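Local structure of thioredoxin reductase (Clostridium acetobutylicum ATCC 824, 6GNA) at residues A185-K190 with K208-E213; K245-T248 with C253-A256; D124-R129 with V194-D199. The protein probably reduces thioredoxin with electrons taken from ferredoxin instead of a pyridine nucleotide, passing them through a bound FAD and a redox-active disulfide. One frame throughout, in Å; residues are numbered along the deposited sequence. Where two conformers were deposited one is given.

Interaction 1: A185-K190 with K208-E213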
loop_
_atom_site.group_PDB
_atom_site.type_symbol
_atom_site.label_atom_id
_atom_site.label_comp_id
_atom_site.label_asym_id
_atom_site.label_seq_id
_atom_site.Cartn_x
_atom_site.Cartn_y
_atom_site.Cartn_z
ATOM N N ALA A 185 11.109 -36.461 28.473
ATOM C CA ALA A 185 10.168 -37.394 27.856
ATOM C C ALA A 185 10.029 -37.188 26.348
ATOM O O ALA A 185 9.571 -38.103 25.656
ATOM C CB ALA A 185 8.797 -37.272 28.515
ATOM N N VAL A 186 10.404 -36.021 25.824
ATOM C CA VAL A 186 10.334 -35.766 24.386
ATOM C C VAL A 186 11.587 -36.313 23.716
ATOM O O VAL A 186 12.707 -35.952 24.089
ATOM C CB VAL A 186 10.193 -34.261 24.102
ATOM C CG1 VAL A 186 10.282 -34.006 22.602
ATOM C CG2 VAL A 186 8.892 -33.730 24.641
ATOM N N GLU A 187 11.407 -37.155 22.698
ATOM C CA GLU A 187 12.531 -37.661 21.917
ATOM C C GLU A 187 12.782 -36.759 20.710
ATOM O O GLU A 187 11.914 -36.608 19.837
ATOM C CB GLU A 187 12.297 -39.095 21.452
ATOM C CG GLU A 187 13.469 -39.605 20.630
ATOM C CD GLU A 187 13.323 -41.049 20.201
ATOM O OE1 GLU A 187 14.003 -41.439 19.232
ATOM O OE2 GLU A 187 12.536 -41.791 20.822
ATOM N N ILE A 188 13.973 -36.175 20.656
ATOM C CA ILE A 188 14.368 -35.331 19.535
ATOM C C ILE A 188 14.839 -36.213 18.392
ATOM O O ILE A 188 15.690 -37.091 18.573
ATOM C CB ILE A 188 15.468 -34.346 19.952
ATOM C CG1 ILE A 188 14.992 -33.483 21.127
ATOM C CG2 ILE A 188 15.855 -33.481 18.766
ATOM C CD1 ILE A 188 16.090 -32.619 21.750
ATOM N N VAL A 189 14.302 -35.956 17.210
ATOM C CA VAL A 189 14.571 -36.740 16.008
ATOM C C VAL A 189 15.193 -35.759 15.019
ATOM O O VAL A 189 14.494 -35.016 14.325
ATOM C CB VAL A 189 13.297 -37.388 15.457
ATOM C CG1 VAL A 189 13.561 -38.144 14.164
ATOM C CG2 VAL A 189 12.687 -38.317 16.496
ATOM N N LYS A 190 16.528 -35.709 14.981
ATOM C CA LYS A 190 17.244 -34.797 14.086
ATOM C C LYS A 190 17.389 -35.470 12.724
ATOM O O LYS A 190 18.435 -36.009 12.358
ATOM C CB LYS A 190 18.600 -34.413 14.670
ATOM C CG LYS A 190 18.560 -33.423 15.824
ATOM C CD LYS A 190 19.955 -32.848 16.072
ATOM C CE LYS A 190 20.042 -32.079 17.378
ATOM N NZ LYS A 190 21.398 -31.492 17.582
ATOM N N LYS A 208 14.340 -39.247 6.256
ATOM C CA LYS A 208 15.380 -39.705 5.334
ATOM C C LYS A 208 16.048 -40.993 5.814
ATOM O O LYS A 208 16.352 -41.877 5.004
ATOM C CB LYS A 208 16.421 -38.608 5.108
ATOM C CG LYS A 208 16.171 -37.793 3.854
ATOM C CD LYS A 208 14.926 -36.954 3.999
ATOM N N SER A 209 16.278 -41.124 7.119
ATOM C CA SER A 209 17.003 -42.266 7.663
ATOM C C SER A 209 16.196 -43.079 8.665
ATOM O O SER A 209 16.732 -44.037 9.237
ATOM C CB SER A 209 18.303 -41.796 8.331
ATOM O OG SER A 209 19.183 -41.219 7.382
ATOM N N ARG A 210 14.927 -42.743 8.881
ATOM C CA ARG A 210 14.145 -43.346 9.948
ATOM C C ARG A 210 12.674 -43.229 9.591
ATOM O O ARG A 210 12.280 -42.337 8.838
ATOM C CB ARG A 210 14.417 -42.610 11.262
ATOM C CG ARG A 210 13.630 -43.103 12.448
ATOM C CD ARG A 210 14.159 -42.476 13.724
ATOM N NE ARG A 210 13.540 -43.061 14.906
ATOM C CZ ARG A 210 13.777 -42.656 16.149
ATOM N NH1 ARG A 210 14.627 -41.669 16.375
ATOM N NH2 ARG A 210 13.159 -43.247 17.162
ATOM N N GLU A 211 11.869 -44.147 10.122
ATOM C CA GLU A 211 10.417 -44.051 10.059
ATOM C C GLU A 211 9.859 -44.117 11.474
ATOM O O GLU A 211 10.295 -44.942 12.283
ATOM C CB GLU A 211 9.810 -45.172 9.216
ATOM C CG GLU A 211 10.167 -45.106 7.742
ATOM C CD GLU A 211 9.495 -46.203 6.931
ATOM O OE1 GLU A 211 8.896 -47.119 7.537
ATOM O OE2 GLU A 211 9.566 -46.147 5.684
ATOM N N LEU A 212 8.912 -43.232 11.776
ATOM C CA LEU A 212 8.296 -43.148 13.095
ATOM C C LEU A 212 6.858 -43.625 12.990
ATOM O O LEU A 212 6.059 -43.032 12.259
ATOM C CB LEU A 212 8.299 -41.708 13.609
ATOM C CG LEU A 212 9.647 -41.017 13.774
ATOM C CD1 LEU A 212 9.425 -39.602 14.291
ATOM C CD2 LEU A 212 10.536 -41.813 14.709
ATOM N N GLU A 213 6.529 -44.697 13.710
ATOM C CA GLU A 213 5.133 -45.045 13.928
ATOM C C GLU A 213 4.503 -43.946 14.765
ATOM O O GLU A 213 5.025 -43.592 15.823
ATOM C CB GLU A 213 5.027 -46.378 14.671
ATOM C CG GLU A 213 5.064 -47.577 13.782
ATOM C CD GLU A 213 4.577 -48.825 14.503
ATOM O OE1 GLU A 213 4.836 -48.944 15.719
ATOM O OE2 GLU A 213 3.922 -49.672 13.861
HETATM O O HOH W 1 12.854 -44.363 19.957
#

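Interaction 2: K245-T248 with C253-A256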
loop_
_atom_site.group_PDB
_atom_site.type_symbol
_atom_site.label_atom_id
_atom_site.label_comp_id
_atom_site.label_asym_id
_atom_site.label_seq_id
_atom_site.Cartn_x
_atom_site.Cartn_y
_atom_site.Cartn_z
ATOM N N LYS A 245 -10.337 -1.997 0.228
ATOM C CA LYS A 245 -10.401 -1.588 1.618
ATOM C C LYS A 245 -9.713 -2.584 2.539
ATOM O O LYS A 245 -9.787 -2.425 3.764
ATOM C CB LYS A 245 -11.853 -1.385 2.043
ATOM C CG LYS A 245 -12.518 -0.202 1.360
ATOM C CD LYS A 245 -13.952 -0.050 1.825
ATOM C CE LYS A 245 -14.640 1.123 1.158
ATOM N NZ LYS A 245 -14.645 2.314 2.045
ATOM N N MET A 246 -9.051 -3.602 1.971
ATOM C CA MET A 246 -8.399 -4.674 2.718
ATOM C C MET A 246 -9.398 -5.578 3.414
ATOM O O MET A 246 -9.026 -6.338 4.306
ATOM C CB MET A 246 -7.367 -4.163 3.734
ATOM C CG MET A 246 -6.304 -3.288 3.144
ATOM S SD MET A 246 -5.390 -4.025 1.789
ATOM C CE MET A 246 -5.160 -2.551 0.738
ATOM N N GLU A 247 -10.663 -5.515 3.014
ATOM C CA GLU A 247 -11.698 -6.374 3.569
ATOM C C GLU A 247 -11.593 -7.781 2.991
ATOM O O GLU A 247 -11.459 -7.954 1.777
ATOM C CB GLU A 247 -13.069 -5.796 3.216
ATOM C CG GLU A 247 -13.360 -4.480 3.908
ATOM C CD GLU A 247 -14.566 -3.739 3.349
ATOM O OE1 GLU A 247 -15.016 -4.051 2.224
ATOM O OE2 GLU A 247 -15.055 -2.830 4.050
ATOM N N THR A 248 -11.675 -8.789 3.852
ATOM C CA THR A 248 -11.802 -10.169 3.402
ATOM C C THR A 248 -13.278 -10.478 3.170
ATOM O O THR A 248 -14.134 -9.592 3.253
ATOM C CB THR A 248 -11.257 -11.130 4.463
ATOM O OG1 THR A 248 -12.178 -11.193 5.564
ATOM C CG2 THR A 248 -9.858 -10.721 4.959
ATOM N N CYS A 253 -13.281 -8.499 9.322
ATOM C CA CYS A 253 -11.976 -9.126 9.237
ATOM C C CYS A 253 -11.277 -8.599 7.995
ATOM O O CYS A 253 -11.797 -8.747 6.880
ATOM C CB CYS A 253 -12.134 -10.639 9.150
ATOM S SG CYS A 253 -10.572 -11.542 9.167
ATOM N N TYR A 254 -10.125 -7.966 8.203
ATOM C CA TYR A 254 -9.273 -7.389 7.177
ATOM C C TYR A 254 -7.994 -8.207 7.080
ATOM O O TYR A 254 -7.684 -9.015 7.965
ATOM C CB TYR A 254 -8.913 -5.949 7.563
ATOM C CG TYR A 254 -10.119 -5.061 7.764
ATOM C CD1 TYR A 254 -10.840 -5.102 8.944
ATOM C CD2 TYR A 254 -10.525 -4.182 6.778
ATOM C CE1 TYR A 254 -11.946 -4.303 9.134
ATOM C CE2 TYR A 254 -11.629 -3.376 6.960
ATOM C CZ TYR A 254 -12.338 -3.441 8.142
ATOM O OH TYR A 254 -13.463 -2.661 8.353
ATOM N N ALA A 255 -7.210 -7.956 6.031
ATOM C CA ALA A 255 -5.908 -8.604 5.910
ATOM C C ALA A 255 -4.945 -7.640 5.232
ATOM O O ALA A 255 -5.353 -6.814 4.412
ATOM C CB ALA A 255 -6.012 -9.914 5.129
ATOM N N ALA A 256 -3.665 -7.756 5.583
ATOM C CA ALA A 256 -2.655 -6.818 5.114
ATOM C C ALA A 256 -1.289 -7.478 5.083
ATOM O O ALA A 256 -0.936 -8.257 5.979
ATOM C CB ALA A 256 -2.606 -5.604 6.047
HETATM O O HOH W 2 -14.214 -1.389 6.025
#

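Interaction 3: D124-R129 with V194-D199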
loop_
_atom_site.group_PDB
_atom_site.type_symbol
_atom_site.label_atom_id
_atom_site.label_comp_id
_atom_site.label_asym_id
_atom_site.label_seq_id
_atom_site.Cartn_x
_atom_site.Cartn_y
_atom_site.Cartn_z
ATOM N N ASP A 124 -1.465 -32.433 3.332
ATOM C CA ASP A 124 -2.833 -32.110 2.939
ATOM C C ASP A 124 -3.713 -33.354 2.924
ATOM O O ASP A 124 -4.880 -33.302 3.332
ATOM C CB ASP A 124 -2.846 -31.445 1.560
ATOM C CG ASP A 124 -2.480 -29.974 1.617
ATOM O OD1 ASP A 124 -2.868 -29.300 2.593
ATOM O OD2 ASP A 124 -1.808 -29.492 0.681
ATOM N N LYS A 125 -3.169 -34.483 2.461
ATOM C CA LYS A 125 -3.965 -35.700 2.331
ATOM C C LYS A 125 -4.554 -36.138 3.670
ATOM O O LYS A 125 -5.702 -36.585 3.730
ATOM C CB LYS A 125 -3.106 -36.807 1.712
ATOM C CG LYS A 125 -3.726 -38.205 1.713
ATOM C CD LYS A 125 -2.723 -39.253 1.235
ATOM C CE LYS A 125 -2.399 -39.115 -0.250
ATOM N NZ LYS A 125 -1.341 -40.068 -0.697
ATOM N N PHE A 126 -3.796 -36.013 4.759
ATOM C CA PHE A 126 -4.245 -36.521 6.051
ATOM C C PHE A 126 -4.724 -35.417 6.984
ATOM O O PHE A 126 -4.899 -35.659 8.180
ATOM C CB PHE A 126 -3.161 -37.370 6.714
ATOM C CG PHE A 126 -2.915 -38.674 6.018
ATOM C CD1 PHE A 126 -3.761 -39.748 6.228
ATOM C CD2 PHE A 126 -1.858 -38.823 5.144
ATOM C CE1 PHE A 126 -3.553 -40.949 5.576
ATOM C CE2 PHE A 126 -1.640 -40.017 4.489
ATOM C CZ PHE A 126 -2.490 -41.085 4.708
ATOM N N LEU A 127 -4.965 -34.222 6.464
ATOM C CA LEU A 127 -5.432 -33.135 7.311
ATOM C C LEU A 127 -6.796 -33.508 7.875
ATOM O O LEU A 127 -7.712 -33.860 7.130
ATOM C CB LEU A 127 -5.527 -31.848 6.496
ATOM C CG LEU A 127 -5.928 -30.594 7.272
ATOM C CD1 LEU A 127 -4.947 -30.313 8.406
ATOM C CD2 LEU A 127 -6.021 -29.402 6.327
ATOM N N GLY A 128 -6.925 -33.457 9.197
ATOM C CA GLY A 128 -8.151 -33.896 9.827
ATOM C C GLY A 128 -8.251 -35.390 10.016
ATOM O O GLY A 128 -9.238 -35.859 10.601
ATOM N N ARG A 129 -7.263 -36.155 9.548
ATOM C CA ARG A 129 -7.179 -37.593 9.759
ATOM C C ARG A 129 -5.823 -37.968 10.344
ATOM O O ARG A 129 -5.234 -38.995 9.992
ATOM C CB ARG A 129 -7.434 -38.349 8.460
ATOM C CG ARG A 129 -8.725 -37.965 7.774
ATOM C CD ARG A 129 -8.993 -38.860 6.584
ATOM N NE ARG A 129 -10.339 -38.653 6.061
ATOM C CZ ARG A 129 -10.660 -37.735 5.155
ATOM N NH1 ARG A 129 -9.731 -36.929 4.654
ATOM N NH2 ARG A 129 -11.915 -37.624 4.746
ATOM N N VAL A 194 10.150 -36.695 5.240
ATOM C CA VAL A 194 9.942 -37.012 3.827
ATOM C C VAL A 194 8.457 -37.070 3.484
ATOM O O VAL A 194 7.994 -36.392 2.564
ATOM C CB VAL A 194 10.664 -38.318 3.423
ATOM C CG1 VAL A 194 10.486 -38.577 1.920
ATOM C CG2 VAL A 194 12.138 -38.250 3.782
ATOM N N GLU A 195 7.696 -37.895 4.196
ATOM C CA GLU A 195 6.311 -38.110 3.817
ATOM C C GLU A 195 5.518 -38.633 5.002
ATOM O O GLU A 195 5.996 -39.491 5.752
ATOM C CB GLU A 195 6.219 -39.111 2.658
ATOM C CG GLU A 195 4.800 -39.370 2.176
ATOM C CD GLU A 195 4.721 -40.462 1.124
ATOM O OE1 GLU A 195 5.747 -41.127 0.870
ATOM O OE2 GLU A 195 3.628 -40.665 0.556
ATOM N N ILE A 196 4.310 -38.108 5.149
ATOM C CA ILE A 196 3.311 -38.634 6.074
ATOM C C ILE A 196 2.503 -39.687 5.330
ATOM O O ILE A 196 1.941 -39.404 4.268
ATOM C CB ILE A 196 2.396 -37.500 6.565
ATOM C CG1 ILE A 196 3.203 -36.409 7.270
ATOM C CG2 ILE A 196 1.332 -38.045 7.509
ATOM C CD1 ILE A 196 2.531 -35.032 7.256
ATOM N N VAL A 197 2.418 -40.899 5.884
ATOM C CA VAL A 197 1.772 -42.007 5.192
ATOM C C VAL A 197 0.724 -42.661 6.085
ATOM O O VAL A 197 0.717 -42.505 7.308
ATOM C CB VAL A 197 2.780 -43.063 4.686
ATOM C CG1 VAL A 197 3.756 -42.434 3.703
ATOM C CG2 VAL A 197 3.521 -43.703 5.857
ATOM N N GLY A 198 -0.152 -43.421 5.450
ATOM C CA GLY A 198 -1.235 -44.077 6.150
ATOM C C GLY A 198 -2.274 -44.569 5.172
ATOM O O GLY A 198 -2.203 -44.322 3.967
ATOM N N ASP A 199 -3.251 -45.289 5.714
ATOM C CA ASP A 199 -4.350 -45.787 4.894
ATOM C C ASP A 199 -5.540 -44.843 5.028
ATOM O O ASP A 199 -5.648 -43.869 4.275
ATOM C CB ASP A 199 -4.707 -47.226 5.276
ATOM C CG ASP A 199 -5.648 -47.876 4.276
ATOM O OD1 ASP A 199 -6.386 -47.141 3.588
ATOM O OD2 ASP A 199 -5.644 -49.121 4.172
#

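Interaction 1: A185-K190 with K208-E213
E187, on strand 186-188, holds R210, which lies just ahead of strand 211-213. The contact joins the edge strand of a five-stranded parallel, Rossmann-like sheet to the outer strand of a three-stranded antiparallel one, consistent with the second nucleotide-binding-type domain of the thioredoxin reductase fold. The chain of E187 is extended (chi1 180°) and meets the equally straight R210 coming from the opposite direction. Both terminal nitrogens converge on one oxygen: R210 NH2 lies 2.9 Å from E187 OE1 and R210 NH1 also 2.9 Å from that atom. OE1 therefore sits at the guanidinium edge, close to its plane, in an end-on fork; both bonds are bent, with N-H...O angles of 145° and 142°. The other carboxylate oxygen is turned elsewhere. E187 OE2 takes a salt bridge from K169 and also accepts a hydrogen bond from a water at 2.7 Å, and that water receives a weak bond from R210 NH2. E187 is thus placed between two cations, which should favour its charged form. Two residues on, V189 also points at the second segment. Its CG2 approaches the guanidinium obliquely, 3.9 Å from R210 NH1. V189 and L212, both buried, rest on Y171 of strand 169-174. They reach toward each other tip to tip, V189 CG2 lying 4.1 Å from L212 CD1.

Interaction 2: K245-T248 with C253-A256
C253 O is gripped twice by T248. The amide T248 N reaches C253 O in its carbonyl plane at 3.0 Å, with an N-H...O angle of 164°, while the hydroxyl T248 OG1 donates to C253 O at 2.8 Å from above that plane. A chi1 of 73° sets OG1 between the backbone N and the carbonyl carbon, where it can reach C253 O and also accept from I250 N within the turn. The same rotation brings T248 CG2 to 3.9 Å from A255 CB. A second backbone bond, A255 N to M246 O at 3.0 Å, lies beyond the E247-Y254 pair, so these two form an antiparallel, non-hydrogen-bonded bridge. Their side chains run side by side: E247 CG lies 3.7 Å from Y254 CE2, and one water links the ends, donating a hydrogen bond to E247 OE2 at 2.6 Å and hydrogen-bonded to Y254 OH. E247 OE1 is held by N243. K245 O approaches the ring at its edge, 3.6 Å from Y254 CD2, and helix 266-286 packs against the ring. The whole is a hairpin-like return onto strand 253-255, the outermost strand of the parallel Rossmann-type sheet in the FAD-binding part of the fold.

Interaction 3: D124-R129 with V194-D199
F126 brings its ring to the backbone of I196 to D199, along strand 193-198 and into D199; the strand is an edge strand of a three-stranded antiparallel sheet. The phenylalanine stands where two turns overlap: a type I beta turn from D124 to L127 and a type II turn from F126 to R129, the latter closed by R129 N to F126 O at 2.8 Å. Its CB points at the strand, and chi1 of -69° sets CG beside the backbone N, sending the ring past I196 in the opposite direction to that side chain. Along one side of the ring, F126 CD2 touches I196 CG2 at 4.0 Å, and F126 CE2 then passes I196 O at 3.6 Å. On the other side, F126 CE1 comes within 3.8 Å of D199 O, near the ring plane. K125 CG lies over one face, offset toward the rim, while V202 and V131 add apolar contacts. No hydrogen bond crosses the two segments. The partly positive ring edge instead looks at G198 O and D199 O, whereas I196 O stands oblique to the ring, and G198 puts no side chain between ring and backbone. At the tip, F126 CZ lies 3.4 Å from G198 N and 3.3 Å from G198 O, the latter in the ring plane.

How the interactions relate
From the N terminus, segment 124-129 comes first and waits 64 residues, through most of a Rossmann-like sheet, for 194-199 to close interaction 3. Before that happens, 185-190 has opened interaction 1, which closes only at 208-213, so the two cross along the chain. Their centres lie about 17 Å apart, on the same side of the chain's centre. Together they tie the three-stranded antiparallel sheet from both its outer strands, to the parallel sheet's edge and to the loop before strand 131-132. Interaction 2 follows in series, a short local loop in the FAD-binding part, its centre about 41 Å from interaction 1 and 32 Å from interaction 3.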